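Local coordinates for putative regulatory protein (Streptomyces coelicolor A3, PDB 2PZ9), which is a putative TetR-family transcriptional regulator that probably binds DNA through a helix-turn-helix motif and is assembled here as a two-fold symmetric pair, at the interface of chains A and B. Residues are numbered along the deposited sequence; one frame, centred on the assembly and turned at random. Chains: chain A/B, Putative regulatory protein.

The interface of chains A and B. Residues chain A 163, 171, 208, 211-212; chain B 208, 211-212.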
loop_
_atom_site.group_PDB
_atom_site.type_symbol
_atom_site.label_atom_id
_atom_site.label_comp_id
_atom_site.label_asym_id
_atom_site.label_seq_id
_atom_site.Cartn_x
_atom_site.Cartn_y
_atom_site.Cartn_z
ATOM N N TRP A 163 5.867 18.674 13.626
ATOM C CA TRP A 163 5.610 17.789 12.471
ATOM C C TRP A 163 5.631 18.523 11.150
ATOM O O TRP A 163 5.155 19.644 11.048
ATOM C CB TRP A 163 4.230 17.142 12.544
ATOM C CG TRP A 163 4.027 16.214 13.655
ATOM C CD1 TRP A 163 3.350 16.467 14.805
ATOM C CD2 TRP A 163 4.491 14.864 13.745
ATOM N NE1 TRP A 163 3.365 15.358 15.623
ATOM C CE2 TRP A 163 4.053 14.354 14.997
ATOM C CE3 TRP A 163 5.233 14.033 12.895
ATOM C CZ2 TRP A 163 4.330 13.043 15.422
ATOM C CZ3 TRP A 163 5.512 12.732 13.315
ATOM C CH2 TRP A 163 5.064 12.250 14.574
ATOM N N LEU A 171 1.378 9.786 6.301
ATOM C CA LEU A 171 1.245 8.792 7.360
ATOM C C LEU A 171 -0.201 8.379 7.624
ATOM O O LEU A 171 -0.554 7.192 7.553
ATOM C CB LEU A 171 1.865 9.298 8.669
ATOM C CG LEU A 171 3.393 9.458 8.635
ATOM C CD1 LEU A 171 3.875 10.395 9.749
ATOM C CD2 LEU A 171 4.135 8.095 8.637
ATOM N N ALA A 208 -4.298 4.221 17.443
ATOM C CA ALA A 208 -2.929 4.451 17.021
ATOM C C ALA A 208 -2.718 5.891 16.543
ATOM O O ALA A 208 -1.669 6.509 16.805
ATOM C CB ALA A 208 -2.536 3.458 15.940
ATOM N N HIS A 211 -2.598 8.120 19.309
ATOM C CA HIS A 211 -1.277 8.147 19.934
ATOM C C HIS A 211 -0.296 9.031 19.200
ATOM O O HIS A 211 0.450 9.748 19.828
ATOM C CB HIS A 211 -0.714 6.751 20.158
ATOM C CG HIS A 211 -1.337 6.050 21.318
ATOM N ND1 HIS A 211 -2.421 5.205 21.187
ATOM C CD2 HIS A 211 -1.062 6.104 22.640
ATOM C CE1 HIS A 211 -2.768 4.748 22.374
ATOM N NE2 HIS A 211 -1.959 5.278 23.272
HETATM N N MSE A 212 -0.313 9.021 17.876
HETATM C CA MSE A 212 0.585 9.899 17.137
HETATM C C MSE A 212 0.329 11.381 17.329
HETATM O O MSE A 212 1.227 12.124 17.728
HETATM C CB MSE A 212 0.501 9.607 15.681
HETATM C CG MSE A 212 1.456 8.585 15.271
HETATM SE SE MSE A 212 0.685 7.869 13.655
HETATM C CE MSE A 212 1.054 9.295 12.345
ATOM N N ALA B 208 6.755 8.763 14.769
ATOM C CA ALA B 208 5.357 8.378 14.806
ATOM C C ALA B 208 5.162 7.020 15.487
ATOM O O ALA B 208 4.190 6.810 16.237
ATOM C CB ALA B 208 4.774 8.369 13.403
ATOM N N HIS B 211 5.521 7.325 19.009
ATOM C CA HIS B 211 4.296 7.807 19.646
ATOM C C HIS B 211 3.276 6.713 19.862
ATOM O O HIS B 211 2.657 6.669 20.901
ATOM C CB HIS B 211 3.694 8.998 18.915
ATOM C CG HIS B 211 4.426 10.272 19.176
ATOM N ND1 HIS B 211 5.437 10.735 18.358
ATOM C CD2 HIS B 211 4.329 11.161 20.191
ATOM C CE1 HIS B 211 5.912 11.866 18.843
ATOM N NE2 HIS B 211 5.257 12.145 19.954
HETATM N N MSE B 212 3.119 5.807 18.910
HETATM C CA MSE B 212 2.180 4.710 19.107
HETATM C C MSE B 212 2.536 3.759 20.233
HETATM O O MSE B 212 1.739 3.545 21.147
HETATM C CB MSE B 212 2.058 3.912 17.858
HETATM C CG MSE B 212 1.005 4.417 16.985
HETATM SE SE MSE B 212 1.520 3.778 15.241
HETATM C CE MSE B 212 1.058 1.864 15.340
#
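A:His211 and B:His211 meet across the two-fold axis, where the C-terminal ends of the two 198-212 helices pack against each other. The CB of A:His211 lies 3.5 Å from the backbone O of B:His211, and the symmetry repeats the contact with the chains exchanged. The same CB sits 3.7 Å from the CA of B:Met212, so here the helices touch through backbone and first side-chain carbons. This is the tight part of the patch. Beside it each selenomethionine reaches over the other helix: the CG of A:Met212 comes to 3.4 Å from the carbonyl O of B:Ala208. The chain then bends at chi3 (75°), bringing the terminal methyl CE back to 4.0 Å from the CB of B:Ala208; the small alanine is thus touched along much of the selenomethionine.

Packing is looser toward A:Trp163, a loop residue whose indole passes B:His211 in the opposite direction. With CG of B:His211 anti to its carbonyl carbon (chi1 -76°), the imidazole turns one face toward both the indole and A:Met212: the backbone O of A:Met212 sits over that face toward the rim, and the CZ2 corner of the indole approaches the ND1/CE1 side. A glycine in place of B:His211 would probably leave the indole corner and the A:Met212 carbonyl without the imidazole they both face, and the A:His211 carbonyl without the CB that packs on it. A:Leu171 is more peripheral still, its CD1 4.3 Å from the CB of B:Ala208. TetR-family regulators commonly dimerise through their C-terminal domains, so this pairing is plausibly the biological one. At the indole's edge, CH2 of A:Trp163 points in the ring plane at the backbone N of B:Ala208, 3.9 Å away.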